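Local coordinates for glycoside hydrolase family protein (PDB 6Q2F) that probably hydrolyses alpha-L-rhamnosyl linkages in rhamnose-containing glycosides, as an alpha-L-rhamnosidase of the glycoside hydrolases, at residues Y445-T450 and V507-W512; R1033-G1039 and V1083-T1089; S1046-G1052 and Y1075-G1080. All coordinates share one frame; numbering follows the deposited sequence.

How the interactions relate
Interaction 1 is a buried contact in the catalytic-barrel region, whereas interactions 2 and 3 lie on the opposite side of the chain's centre, about 61 to 73 Å from it between centres, in a galactose-binding-like beta-sandwich. There the two contacts belong to facing sheets: 1033-1039 with 1083-1089 to one, 1046-1052 with 1075-1080 to the other, the latter pair nested in the chain loop closed by the former. They meet between the sheets, where Phe1035 CZ lies 4.1 Å from Ile1079 CD1. Chemistry follows place: interaction 1 rests on apolar packing and one hydroxyl bond, while interactions 2 and 3 combine regular strand pairing, apolar inner faces and polar outer faces.

Interaction 1 of 3, residues Y445-T450 and V507-W512; sequences YSLLGT and VGEANW
Tyr445 and Trp512 meet where an antiparallel strand, 436-447, runs past a beta-to-alpha loop of the (beta/alpha)8 barrel; this loop follows barrel strand 497-502 and includes the sodium ligands Asp503 and Ser504. The two side chains cross at about a right angle, with ring planes only 22° apart but slid so far that they barely overlap. Tyr445 CD2 comes obliquely to the five-membered ring, 3.5 Å from Trp512 NE1. The indole swings out anti to its own backbone N (chi1 179°), and both side chains also touch Val209 of strand 206-217, so the two broad aromatics bridge that sheet and the barrel loop. Leu448 spreads its branches along the backbone of the loop. CD2 sits 3.5 Å from Glu509 N and reaches Ala510 CB at 4.1 Å, while CD1 lies 3.5 Å from Glu509 O. Gly508, without a side chain, lets Leu448 CD2 settle against its carbonyl carbon. Nearby, Asn511 ties the loop to Leu153 N and Ala386 O through its amide. At the other end, threonine supplies both a methyl and a donor: Thr450 OG1 bonds to Val507 O at 2.8 Å, tilted 30° from the carbonyl plane.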
# COMPACT_ATOMS: atom_id res chain seq x y z
N TYR A 445 0.05 -8.55 -30.25
CA TYR A 445 -0.50 -8.07 -29.00
C TYR A 445 -1.91 -7.57 -29.21
O TYR A 445 -2.35 -7.28 -30.33
CB TYR A 445 0.38 -6.97 -28.36
CG TYR A 445 0.37 -5.64 -29.08
CD1 TYR A 445 -0.67 -4.72 -28.89
CD2 TYR A 445 1.42 -5.29 -29.93
CE1 TYR A 445 -0.67 -3.50 -29.55
CE2 TYR A 445 1.43 -4.06 -30.58
CZ TYR A 445 0.39 -3.17 -30.39
OH TYR A 445 0.40 -1.96 -31.05
N SER A 446 -2.63 -7.47 -28.10
CA SER A 446 -3.97 -6.92 -28.10
C SER A 446 -4.19 -6.26 -26.74
O SER A 446 -3.32 -6.31 -25.86
CB SER A 446 -5.00 -8.00 -28.41
OG SER A 446 -5.07 -8.94 -27.36
N LEU A 447 -5.34 -5.62 -26.58
CA LEU A 447 -5.60 -4.77 -25.42
C LEU A 447 -6.13 -5.55 -24.22
O LEU A 447 -6.87 -6.53 -24.36
CB LEU A 447 -6.59 -3.67 -25.80
CG LEU A 447 -6.10 -2.75 -26.91
CD1 LEU A 447 -7.04 -1.57 -27.05
CD2 LEU A 447 -4.65 -2.29 -26.63
N LEU A 448 -5.73 -5.10 -23.03
CA LEU A 448 -6.40 -5.51 -21.80
C LEU A 448 -7.79 -4.89 -21.69
O LEU A 448 -8.71 -5.52 -21.17
CB LEU A 448 -5.57 -5.09 -20.58
CG LEU A 448 -4.84 -6.14 -19.78
CD1 LEU A 448 -3.81 -6.81 -20.67
CD2 LEU A 448 -4.16 -5.46 -18.57
N GLY A 449 -7.93 -3.64 -22.12
CA GLY A 449 -9.16 -2.90 -22.01
C GLY A 449 -9.39 -2.18 -20.70
O GLY A 449 -10.43 -1.53 -20.55
N THR A 450 -8.47 -2.27 -19.75
CA THR A 450 -8.74 -1.65 -18.46
C THR A 450 -8.71 -0.13 -18.57
O THR A 450 -8.05 0.46 -19.43
CB THR A 450 -7.76 -2.12 -17.38
OG1 THR A 450 -6.43 -1.96 -17.85
CG2 THR A 450 -8.02 -3.59 -17.06
N VAL A 507 -4.43 -2.17 -12.51
CA VAL A 507 -4.86 -1.97 -13.90
C VAL A 507 -4.84 -3.28 -14.67
O VAL A 507 -4.89 -3.28 -15.91
CB VAL A 507 -3.98 -0.91 -14.59
CG1 VAL A 507 -4.17 0.45 -13.93
CG2 VAL A 507 -2.49 -1.33 -14.59
N GLY A 508 -4.79 -4.41 -13.97
CA GLY A 508 -4.74 -5.70 -14.64
C GLY A 508 -3.32 -6.11 -14.98
O GLY A 508 -2.35 -5.46 -14.58
N GLU A 509 -3.19 -7.20 -15.74
CA GLU A 509 -1.90 -7.85 -15.94
C GLU A 509 -1.47 -7.68 -17.39
O GLU A 509 -1.89 -8.45 -18.26
CB GLU A 509 -1.98 -9.33 -15.57
CG GLU A 509 -2.54 -9.61 -14.16
CD GLU A 509 -1.91 -8.71 -13.09
OE1 GLU A 509 -0.70 -8.45 -13.18
OE2 GLU A 509 -2.66 -8.25 -12.19
N ALA A 510 -0.64 -6.67 -17.65
CA ALA A 510 -0.11 -6.41 -18.98
C ALA A 510 1.32 -6.94 -19.08
O ALA A 510 2.10 -6.87 -18.12
CB ALA A 510 -0.14 -4.91 -19.27
N ASN A 511 1.68 -7.47 -20.25
CA ASN A 511 3.00 -8.07 -20.37
C ASN A 511 3.61 -7.86 -21.74
O ASN A 511 4.45 -8.67 -22.17
CB ASN A 511 2.97 -9.57 -20.04
CG ASN A 511 2.24 -10.39 -21.11
OD1 ASN A 511 1.65 -9.86 -22.05
ND2 ASN A 511 2.27 -11.71 -20.94
N TRP A 512 3.18 -6.83 -22.48
CA TRP A 512 3.84 -6.48 -23.73
C TRP A 512 3.86 -4.97 -23.88
O TRP A 512 2.95 -4.26 -23.42
CB TRP A 512 3.18 -7.11 -24.97
CG TRP A 512 3.88 -6.68 -26.22
CD1 TRP A 512 3.48 -5.73 -27.10
CD2 TRP A 512 5.17 -7.13 -26.68
NE1 TRP A 512 4.41 -5.58 -28.10
CE2 TRP A 512 5.46 -6.42 -27.85
CE3 TRP A 512 6.09 -8.07 -26.21
CZ2 TRP A 512 6.63 -6.63 -28.58
CZ3 TRP A 512 7.26 -8.27 -26.92
CH2 TRP A 512 7.52 -7.55 -28.10

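Interaction 2 of 3, residues R1033-G1039 and V1083-T1089; sequences RNFRVTG and VRKGQNT
Phe1035 and Asn1088 form a hydrogen-bonded antiparallel pair in the six-stranded sheet of a galactose-binding-like beta-sandwich. Phe1035 N donates to Asn1088 O at 2.9 Å, Asn1088 N returns a bond to Phe1035 O, and Val1037 with Gly1086 repeats the pattern. On the inner face Asn1088 CB stands over the Phe1035 ring, 3.8 Å from its centroid in a CH-pi contact. The ring gets there with CG between the backbone N and carbonyl carbon (chi1 69°), and its CZ touches Val1083 CG1 at 4.1 Å. Val1037 adds CG2 against Val1083 CB and beside Asn1088 ND2, so compact branched residues fill the flank of the aromatic ring. Polar residues suit the other face, which is exposed: Asn1034 and Thr1089 lie side by side, and Gln1087 bends over Asn1034 CB. Lys1085 extends its aliphatic part along Gly1039, with CD 3.4 Å from Gly1039 O. Outside this shell, Val1062 backs both Phe1035 and Val1083. Asparagine suits the buried position 1088 because its amide grips the turn leading into its own strand. ND2 donates to Arg1084 O with the acceptor in the amide plane, and only weakly to Phe1035 O. OD1 takes one bond from Asn1063 ND2 and another, on an in-plane lone pair, from Arg1084 N at 2.6 Å.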
# COMPACT_ATOMS: atom_id res chain seq x y z
N ARG A 1033 -20.34 26.07 35.41
CA ARG A 1033 -20.22 25.91 36.85
C ARG A 1033 -19.20 26.92 37.35
O ARG A 1033 -18.35 27.40 36.59
CB ARG A 1033 -19.77 24.48 37.18
CG ARG A 1033 -19.93 24.04 38.61
CD ARG A 1033 -19.09 22.78 38.82
NE ARG A 1033 -19.34 22.13 40.10
CZ ARG A 1033 -18.95 22.63 41.27
NH1 ARG A 1033 -18.34 23.80 41.32
NH2 ARG A 1033 -19.20 21.96 42.39
N ASN A 1034 -19.28 27.23 38.65
CA ASN A 1034 -18.24 27.93 39.38
C ASN A 1034 -17.52 26.97 40.33
O ASN A 1034 -18.03 25.90 40.65
CB ASN A 1034 -18.81 29.10 40.20
CG ASN A 1034 -19.34 30.20 39.32
OD1 ASN A 1034 -18.69 30.59 38.35
ND2 ASN A 1034 -20.53 30.69 39.63
N PHE A 1035 -16.33 27.38 40.77
CA PHE A 1035 -15.57 26.58 41.72
C PHE A 1035 -14.56 27.48 42.42
O PHE A 1035 -14.09 28.47 41.86
CB PHE A 1035 -14.89 25.39 41.03
CG PHE A 1035 -13.77 25.75 40.10
CD1 PHE A 1035 -14.02 26.18 38.82
CD2 PHE A 1035 -12.45 25.59 40.50
CE1 PHE A 1035 -12.98 26.48 37.94
CE2 PHE A 1035 -11.39 25.88 39.63
CZ PHE A 1035 -11.66 26.33 38.35
N ARG A 1036 -14.24 27.13 43.67
CA ARG A 1036 -13.38 27.93 44.52
C ARG A 1036 -11.95 27.39 44.50
O ARG A 1036 -11.73 26.17 44.48
CB ARG A 1036 -13.90 27.99 45.97
CG ARG A 1036 -12.83 28.42 47.00
CD ARG A 1036 -13.38 29.17 48.25
NE ARG A 1036 -13.32 28.41 49.49
CZ ARG A 1036 -12.59 28.72 50.57
NH1 ARG A 1036 -11.82 29.79 50.61
NH2 ARG A 1036 -12.66 27.94 51.63
N VAL A 1037 -10.99 28.31 44.50
CA VAL A 1037 -9.57 27.99 44.53
C VAL A 1037 -8.96 28.73 45.72
O VAL A 1037 -9.19 29.94 45.88
CB VAL A 1037 -8.88 28.39 43.21
CG1 VAL A 1037 -7.37 28.26 43.31
CG2 VAL A 1037 -9.42 27.57 42.06
N THR A 1038 -8.23 28.01 46.56
CA THR A 1038 -7.57 28.64 47.70
C THR A 1038 -6.07 28.38 47.65
O THR A 1038 -5.51 27.82 48.60
CB THR A 1038 -8.11 28.11 49.02
OG1 THR A 1038 -7.54 26.81 49.25
CG2 THR A 1038 -9.61 27.98 48.99
N GLY A 1039 -5.42 28.74 46.56
CA GLY A 1039 -3.99 28.54 46.45
C GLY A 1039 -3.43 29.49 45.42
O GLY A 1039 -4.16 30.13 44.66
N VAL A 1083 -6.43 30.11 36.90
CA VAL A 1083 -7.31 30.27 38.06
C VAL A 1083 -6.96 31.55 38.82
O VAL A 1083 -5.87 32.11 38.71
CB VAL A 1083 -7.27 29.06 39.00
CG1 VAL A 1083 -7.80 27.81 38.33
CG2 VAL A 1083 -5.85 28.85 39.54
N ARG A 1084 -7.91 31.98 39.64
CA ARG A 1084 -7.74 33.11 40.53
C ARG A 1084 -8.13 32.68 41.94
O ARG A 1084 -8.85 31.69 42.13
CB ARG A 1084 -8.61 34.29 40.09
CG ARG A 1084 -10.06 33.95 40.16
CD ARG A 1084 -10.93 34.90 39.33
NE ARG A 1084 -10.60 36.30 39.58
CZ ARG A 1084 -11.31 37.34 39.14
NH1 ARG A 1084 -12.41 37.15 38.42
NH2 ARG A 1084 -10.91 38.57 39.42
N LYS A 1085 -7.72 33.46 42.91
CA LYS A 1085 -8.07 33.22 44.28
C LYS A 1085 -9.57 33.40 44.45
O LYS A 1085 -10.12 34.36 44.02
CB LYS A 1085 -7.34 34.25 45.12
CG LYS A 1085 -6.83 33.73 46.43
CD LYS A 1085 -5.70 32.76 46.23
CE LYS A 1085 -5.24 32.23 47.56
NZ LYS A 1085 -4.87 33.32 48.48
N GLY A 1086 -10.24 32.48 45.09
CA GLY A 1086 -11.67 32.60 45.29
C GLY A 1086 -12.51 31.91 44.24
O GLY A 1086 -12.16 30.83 43.77
N GLN A 1087 -13.63 32.52 43.85
CA GLN A 1087 -14.52 31.90 42.89
C GLN A 1087 -13.98 32.02 41.48
O GLN A 1087 -13.51 33.09 41.06
CB GLN A 1087 -15.91 32.53 42.97
CG GLN A 1087 -17.05 31.57 42.60
CD GLN A 1087 -17.44 30.66 43.75
OE1 GLN A 1087 -16.62 30.31 44.60
NE2 GLN A 1087 -18.72 30.29 43.81
N ASN A 1088 -14.06 30.92 40.73
CA ASN A 1088 -13.62 30.82 39.35
C ASN A 1088 -14.77 30.31 38.50
O ASN A 1088 -15.55 29.45 38.94
CB ASN A 1088 -12.44 29.86 39.20
CG ASN A 1088 -11.19 30.34 39.93
OD1 ASN A 1088 -10.18 30.67 39.31
ND2 ASN A 1088 -11.25 30.36 41.27
N THR A 1089 -14.88 30.80 37.27
CA THR A 1089 -15.87 30.29 36.34
C THR A 1089 -15.24 29.17 35.53
O THR A 1089 -14.04 29.20 35.24
CB THR A 1089 -16.42 31.39 35.43
OG1 THR A 1089 -15.41 31.85 34.55
CG2 THR A 1089 -16.90 32.60 36.29

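Interaction 3 of 3, residues S1046-G1052 and Y1075-G1080; sequences SLWLDLG and YRLDIG
Trp1048 with Asp1078 and Asp1050 with Arg1076 are non-hydrogen-bonded antiparallel pairs flanking the hydrogen-bonded pair Leu1049-Leu1077, and the strands run at 154° to each other. The pairing continues past the bridges, with Ile1079 N on Leu1047 O and Leu1051 N meeting Tyr1075 O at 2.8 Å in an almost straight bond. On the outer face, the Trp1048 indole lies across the neighbouring strand. Asp1078 CB stands over its six-membered ring, 3.7 Å from the centroid, and Arg1076 CG approaches CE3 obliquely at 3.4 Å. A broad ring suits this place because it can shield both aliphatic stems of charged residues. The indole NE1 also makes a weak bond to Ser1046 OG. Arg1076, bent at chi3 (-66°), brings its guanidinium edge to Asp1050 OD2, the planes standing at 88°. NE and NH2 both donate weakly to OD2 within a salt bridge, NH2 at 3.3 Å; NH1 has a long, weak ion pair with Glu982. Asp1050 OD1 accepts from Gly1052 N at 2.9 Å, closing an Asx turn; a water joins Gly1052 O to Tyr1075 N and weakly to OD1. Asp1078 OD1 makes a second Asx turn with Gly1080 N. Toward the facing sheet the side chains are mostly aliphatic: Leu1047 CG packs on Ile1079 CG1 at 3.9 Å, and Leu1049 CB on Ile1079 CG2. Tyr1075 CB packs on Leu1051 CB, its OH bonding to Asp1056 O. Leu1049 and Leu1077 both reach Val1060 of the facing sheet. Such an antiparallel sheet, its apolar face packed on a second sheet, is characteristic of a beta-sandwich, here consistent with the galactose-binding domain-like fold.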
# COMPACT_ATOMS: atom_id res chain seq x y z
N SER A 1046 1.60 23.34 40.43
CA SER A 1046 0.60 23.36 39.37
C SER A 1046 -0.72 22.80 39.87
O SER A 1046 -0.78 22.07 40.86
CB SER A 1046 1.09 22.57 38.15
OG SER A 1046 1.40 21.24 38.51
N LEU A 1047 -1.79 23.18 39.17
CA LEU A 1047 -3.14 22.73 39.48
C LEU A 1047 -3.70 22.13 38.21
O LEU A 1047 -3.79 22.81 37.18
CB LEU A 1047 -4.01 23.89 39.97
CG LEU A 1047 -5.49 23.63 40.29
CD1 LEU A 1047 -5.61 22.58 41.39
CD2 LEU A 1047 -6.19 24.91 40.73
N TRP A 1048 -4.08 20.85 38.26
CA TRP A 1048 -4.63 20.15 37.11
C TRP A 1048 -6.12 19.95 37.29
O TRP A 1048 -6.61 19.72 38.41
CB TRP A 1048 -3.94 18.80 36.90
CG TRP A 1048 -2.48 18.94 36.57
CD1 TRP A 1048 -1.45 19.07 37.47
CD2 TRP A 1048 -1.88 18.97 35.26
NE1 TRP A 1048 -0.25 19.18 36.79
CE2 TRP A 1048 -0.49 19.12 35.44
CE3 TRP A 1048 -2.39 18.90 33.96
CZ2 TRP A 1048 0.40 19.19 34.37
CZ3 TRP A 1048 -1.49 18.96 32.89
CH2 TRP A 1048 -0.11 19.11 33.10
N LEU A 1049 -6.85 20.07 36.19
CA LEU A 1049 -8.26 19.72 36.11
C LEU A 1049 -8.36 18.37 35.41
O LEU A 1049 -8.00 18.25 34.23
CB LEU A 1049 -9.05 20.78 35.34
CG LEU A 1049 -10.55 20.53 35.19
CD1 LEU A 1049 -11.25 20.82 36.51
CD2 LEU A 1049 -11.13 21.40 34.10
N ASP A 1050 -8.83 17.35 36.13
CA ASP A 1050 -9.02 16.04 35.55
C ASP A 1050 -10.51 15.83 35.32
O ASP A 1050 -11.29 15.92 36.27
CB ASP A 1050 -8.45 14.94 36.45
CG ASP A 1050 -8.37 13.61 35.74
OD1 ASP A 1050 -9.43 13.11 35.31
OD2 ASP A 1050 -7.26 13.08 35.60
N LEU A 1051 -10.89 15.57 34.08
CA LEU A 1051 -12.30 15.47 33.71
C LEU A 1051 -12.89 14.08 33.86
O LEU A 1051 -14.09 13.91 33.67
CB LEU A 1051 -12.51 15.92 32.26
CG LEU A 1051 -12.12 17.34 31.91
CD1 LEU A 1051 -12.45 17.58 30.46
CD2 LEU A 1051 -12.84 18.33 32.80
N GLY A 1052 -12.07 13.08 34.18
CA GLY A 1052 -12.61 11.72 34.24
C GLY A 1052 -13.02 11.24 32.85
O GLY A 1052 -12.34 11.50 31.86
N TYR A 1075 -8.04 12.67 30.44
CA TYR A 1075 -8.57 13.98 30.09
C TYR A 1075 -8.18 14.95 31.20
O TYR A 1075 -8.95 15.21 32.13
CB TYR A 1075 -10.08 13.91 29.92
CG TYR A 1075 -10.52 13.15 28.71
CD1 TYR A 1075 -10.73 11.77 28.75
CD2 TYR A 1075 -10.71 13.80 27.51
CE1 TYR A 1075 -11.15 11.07 27.62
CE2 TYR A 1075 -11.13 13.12 26.38
CZ TYR A 1075 -11.36 11.76 26.44
OH TYR A 1075 -11.77 11.11 25.29
N ARG A 1076 -6.99 15.51 31.08
CA ARG A 1076 -6.45 16.32 32.16
C ARG A 1076 -5.79 17.55 31.57
O ARG A 1076 -5.06 17.44 30.58
CB ARG A 1076 -5.46 15.48 32.99
CG ARG A 1076 -4.53 16.23 33.88
CD ARG A 1076 -3.50 15.26 34.44
NE ARG A 1076 -4.13 14.28 35.33
CZ ARG A 1076 -3.72 14.02 36.57
NH1 ARG A 1076 -2.66 14.64 37.08
NH2 ARG A 1076 -4.37 13.11 37.29
N LEU A 1077 -6.05 18.71 32.15
CA LEU A 1077 -5.50 19.97 31.67
C LEU A 1077 -4.90 20.76 32.83
O LEU A 1077 -5.43 20.74 33.95
CB LEU A 1077 -6.57 20.81 30.98
CG LEU A 1077 -7.16 20.20 29.71
CD1 LEU A 1077 -8.24 21.09 29.17
CD2 LEU A 1077 -6.05 20.03 28.67
N ASP A 1078 -3.83 21.49 32.53
CA ASP A 1078 -3.14 22.32 33.50
C ASP A 1078 -3.83 23.68 33.59
O ASP A 1078 -3.75 24.48 32.66
CB ASP A 1078 -1.68 22.48 33.10
CG ASP A 1078 -0.85 23.23 34.14
OD1 ASP A 1078 -1.42 24.01 34.93
OD2 ASP A 1078 0.39 23.03 34.16
N ILE A 1079 -4.50 23.96 34.70
CA ILE A 1079 -5.23 25.21 34.86
C ILE A 1079 -4.55 26.17 35.83
O ILE A 1079 -5.04 27.29 36.02
CB ILE A 1079 -6.69 24.96 35.27
CG1 ILE A 1079 -6.78 24.37 36.68
CG2 ILE A 1079 -7.34 24.02 34.29
CD1 ILE A 1079 -8.21 24.40 37.24
N GLY A 1080 -3.41 25.78 36.41
CA GLY A 1080 -2.78 26.59 37.45
C GLY A 1080 -2.60 28.06 37.10
O GLY A 1080 -2.66 28.92 37.99
O HOH W 1 -9.56 11.19 32.57